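Local coordinates for protein tryparedoxin II (Crithidia fasciculata, PDB 1I5G) that probably shuttles reducing equivalents from trypanothione to peroxidase-type acceptors, working as a thioredoxin-like dithiol oxidoreductase of the trypanosomatid parasites, at residues 124-127 / 128-132. The protein carries 1 engineered substitution. Numbering follows the deposited sequence.
Sequences TTQA and RTMVV. With TS5 (glutathionylspermidine), chain C.
Q126, at the N-cap, runs alongside M130 of the first turn of helix 127-133, both side chains heading in the same direction, with CG of Q126 4.0 Å from CG of M130. The N-H of M130 bonds to the carbonyl O of Q126 at 3.0 Å. One residue on, V131 N reaches A127 O at 2.9 Å. In Q126 a chi1 of 61° tucks CG into the gap flanked by its own N and C, which carries the extended chain alongside M130. The amide then splits its work: NE2 bonds to the carbonyl O of W142, while OE1 takes a hydrogen bond from a water that also contacts T129 OG1.

R128 is the side chain to follow outward. Its CB rests 3.7 Å from A127 C, and CG, anti to the backbone N (chi1 -177°), together with a bend at chi2, takes the chain out to the ligand. On its way the side chain touches F46 of helix 41-57 and P110. At the tip the guanidinium meets the glutathionylspermidine carboxylate edge-on, in plane: NH1 to OE1 at 2.8 Å, nearly straight at 173°, and NH2 to OE2, also at 2.8 Å. Two such bonds fix the carboxylate's rotation against the guanidinium. A leucine here has neither N-H donor, and OE1 and OE2 would probably be left without these partners and the nearby positive charge, with that end of the ligand freer to turn. Behind R128, a water accepting from its backbone N and donating to T125 O bridges the loop to the helix start. The whole is a helix N-terminus following an edge strand of the thioredoxin-like fold, presenting a bidentate arginine to the glutathionylspermidine pocket.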
ATOM      1  N   THR A 124      11.749   3.157   2.210  1.00  4.93           N
ATOM      2  CA  THR A 124      11.298   4.550   2.293  1.00  6.16           C
ATOM      3  C   THR A 124      10.105   4.698   3.161  1.00  4.93           C
ATOM      4  O   THR A 124       9.167   3.911   3.087  1.00  4.64           O
ATOM      5  CB  THR A 124      11.099   5.129   0.880  1.00  6.03           C
ATOM      6  OG1 THR A 124      10.776   6.524   0.942  1.00  7.41           O
ATOM      7  CG2 THR A 124       9.979   4.425   0.148  1.00  6.39           C
ATOM      8  N   THR A 125      10.072   5.730   3.993  1.00  6.32           N
ATOM      9  CA  THR A 125       8.864   6.069   4.737  1.00  7.01           C
ATOM     10  C   THR A 125       8.258   7.389   4.279  1.00  6.29           C
ATOM     11  O   THR A 125       7.237   7.810   4.833  1.00  7.87           O
ATOM     12  CB  THR A 125       9.126   6.278   6.227  1.00  7.68           C
ATOM     13  OG1 THR A 125      10.021   7.386   6.398  1.00  9.92           O
ATOM     14  CG2 THR A 125       9.738   5.069   6.891  1.00  8.35           C
ATOM     15  N   GLN A 126       8.875   7.997   3.273  1.00  7.60           N
ATOM     16  CA  GLN A 126       8.480   9.320   2.781  1.00  7.68           C
ATOM     17  C   GLN A 126       7.783   9.319   1.435  1.00  6.68           C
ATOM     18  O   GLN A 126       7.733  10.344   0.752  1.00  6.30           O
ATOM     19  CB  GLN A 126       9.748  10.188   2.640  1.00  9.46           C
ATOM     20  CG  GLN A 126      10.856   9.727   1.662  1.00 11.57           C
ATOM     21  CD  GLN A 126      12.147  10.545   1.617  1.00 12.07           C
ATOM     22  OE1 GLN A 126      12.136  11.745   1.823  1.00 12.62           O
ATOM     23  NE2 GLN A 126      13.271   9.868   1.350  1.00 13.47           N
ATOM     24  N   ALA A 127       7.217   8.193   1.000  1.00  5.48           N
ATOM     25  CA  ALA A 127       6.673   8.107  -0.315  1.00  4.91           C
ATOM     26  C   ALA A 127       5.422   8.948  -0.479  1.00  4.60           C
ATOM     27  O   ALA A 127       5.120   9.358  -1.592  1.00  5.41           O
ATOM     28  CB  ALA A 127       6.450   6.639  -0.679  1.00  4.63           C
ATOM     29  N   ARG A 128       4.641   9.213   0.573  1.00  4.46           N
ATOM     30  CA  ARG A 128       3.526  10.134   0.393  1.00  5.69           C
ATOM     31  C   ARG A 128       4.019  11.481  -0.116  1.00  6.11           C
ATOM     32  O   ARG A 128       3.553  11.990  -1.167  1.00  8.52           O
ATOM     33  CB  ARG A 128       2.668  10.256   1.643  1.00  6.78           C
ATOM     34  CG  ARG A 128       1.426  11.167   1.459  1.00  5.82           C
ATOM     35  CD  ARG A 128       1.719  12.686   1.264  1.00  7.76           C
ATOM     36  NE  ARG A 128       0.513  13.503   1.437  1.00  8.80           N
ATOM     37  CZ  ARG A 128       0.074  13.804   2.619  1.00  9.71           C
ATOM     38  NH1 ARG A 128       0.673  13.411   3.721  1.00 10.78           N
ATOM     39  NH2 ARG A 128      -1.032  14.538   2.671  1.00  9.60           N
ATOM     40  N   THR A 129       4.987  12.055   0.581  1.00  4.37           N
ATOM     41  CA  THR A 129       5.436  13.351   0.113  1.00  5.76           C
ATOM     42  C   THR A 129       6.152  13.255  -1.217  1.00  4.91           C
ATOM     43  O   THR A 129       5.992  14.152  -2.052  1.00  6.08           O
ATOM     44  CB  THR A 129       6.259  14.157   1.096  1.00  9.04           C
ATOM     45  OG1 THR A 129       7.404  14.936   0.747  1.00 12.15           O
ATOM     46  CG2 THR A 129       5.911  14.057   2.506  1.00  4.10           C
ATOM     47  N   MET A 130       6.928  12.191  -1.439  1.00  4.81           N
ATOM     48  CA  MET A 130       7.670  12.133  -2.699  1.00  5.05           C
ATOM     49  C   MET A 130       6.834  11.810  -3.914  1.00  4.36           C
ATOM     50  O   MET A 130       7.179  12.232  -5.007  1.00  3.80           O
ATOM     51  CB  MET A 130       8.891  11.240  -2.566  1.00  5.18           C
ATOM     52  CG  MET A 130       9.887  11.831  -1.601  1.00  5.41           C
ATOM     53  SD  MET A 130      10.343  13.583  -1.769  1.00  7.68           S
ATOM     54  CE  MET A 130      11.017  13.532  -3.374  1.00  8.05           C
ATOM     55  N   VAL A 131       5.717  11.112  -3.800  1.00  3.91           N
ATOM     56  CA  VAL A 131       4.837  11.006  -4.932  1.00  4.25           C
ATOM     57  C   VAL A 131       4.363  12.398  -5.332  1.00  4.39           C
ATOM     58  O   VAL A 131       4.224  12.698  -6.513  1.00  5.74           O
ATOM     59  CB  VAL A 131       3.640  10.107  -4.563  1.00  4.52           C
ATOM     60  CG1 VAL A 131       2.439  10.289  -5.421  1.00  5.35           C
ATOM     61  CG2 VAL A 131       4.145   8.653  -4.619  1.00  4.39           C
ATOM     62  N   VAL A 132       4.086  13.292  -4.395  1.00  4.99           N
ATOM     63  CA  VAL A 132       3.650  14.648  -4.721  1.00  5.33           C
ATOM     64  C   VAL A 132       4.798  15.480  -5.271  1.00  5.64           C
ATOM     65  O   VAL A 132       4.577  16.188  -6.239  1.00  6.12           O
ATOM     66  CB  VAL A 132       3.072  15.324  -3.468  1.00  5.93           C
ATOM     67  CG1 VAL A 132       2.595  16.737  -3.803  1.00  6.53           C
ATOM     68  CG2 VAL A 132       1.866  14.591  -2.847  1.00  6.11           C
TER
HETATM   69  N1  TS5 C 401      -1.699  17.086   7.309  1.00 10.83           N
HETATM   70  CA1 TS5 C 401      -1.236  15.703   7.568  1.00 10.18           C
HETATM   71  C1  TS5 C 401      -1.090  14.949   6.274  1.00 10.14           C
HETATM   72  OE1 TS5 C 401      -0.383  13.915   6.236  1.00 12.30           O
HETATM   73  OE2 TS5 C 401      -1.701  15.374   5.262  1.00 10.33           O
HETATM   74  CB1 TS5 C 401      -2.165  14.890   8.472  1.00  9.43           C
HETATM   75  CG1 TS5 C 401      -3.471  14.509   7.785  1.00  8.16           C
HETATM   76  CD1 TS5 C 401      -4.455  14.218   8.883  1.00  7.50           C
HETATM   77  O1  TS5 C 401      -5.032  15.130   9.623  1.00  9.29           O
HETATM   78  N2  TS5 C 401      -4.797  12.952   9.112  1.00  6.24           N
HETATM   79  CA2 TS5 C 401      -5.483  12.459  10.266  1.00  5.30           C
HETATM   80  C2  TS5 C 401      -4.757  11.392  11.052  1.00  6.42           C
HETATM   81  O2  TS5 C 401      -4.090  10.394  10.451  1.00  8.94           O
HETATM   82  CB2 TS5 C 401      -6.773  11.800   9.774  1.00  4.86           C
HETATM   83  SG2 TS5 C 401      -7.713  12.729   8.536  1.00  7.81           S
HETATM   84  N3  TS5 C 401      -4.952  11.595  12.368  1.00  5.46           N
HETATM   85  CA3 TS5 C 401      -4.530  10.558  13.287  1.00  7.37           C
HETATM   86  C3  TS5 C 401      -3.467  11.025  14.247  1.00  8.60           C
HETATM   87  O3  TS5 C 401      -2.581  11.858  13.757  1.00  9.81           O
HETATM   88  N1' TS5 C 401      -3.348  10.683  15.523  1.00  9.52           N
HETATM   89  C1' TS5 C 401      -2.082  10.801  16.203  1.00 13.19           C
HETATM   90  C2' TS5 C 401      -2.319  11.777  17.342  1.00 14.88           C
HETATM   91  N2' TS5 C 401      -1.228  12.846  19.313  1.00 18.43           N
HETATM   92  C3' TS5 C 401      -1.127  11.800  18.302  1.00 16.51           C
HETATM   93  C4' TS5 C 401      -0.100  12.917  20.233  1.00 20.62           C
HETATM   94  C5' TS5 C 401      -0.402  13.603  21.568  1.00 22.54           C
HETATM   95  C6' TS5 C 401       0.736  13.506  22.585  1.00 23.64           C
HETATM   96  C7' TS5 C 401       0.733  14.640  23.606  1.00 24.23           C
HETATM   97  N3' TS5 C 401       1.749  14.575  24.652  1.00 25.32           N
HETATM   98  O   HOH W   1       4.673   8.339   3.500  1.00  4.89           O
HETATM   99  O   HOH W   2      10.204  13.686   1.833  1.00 15.26           O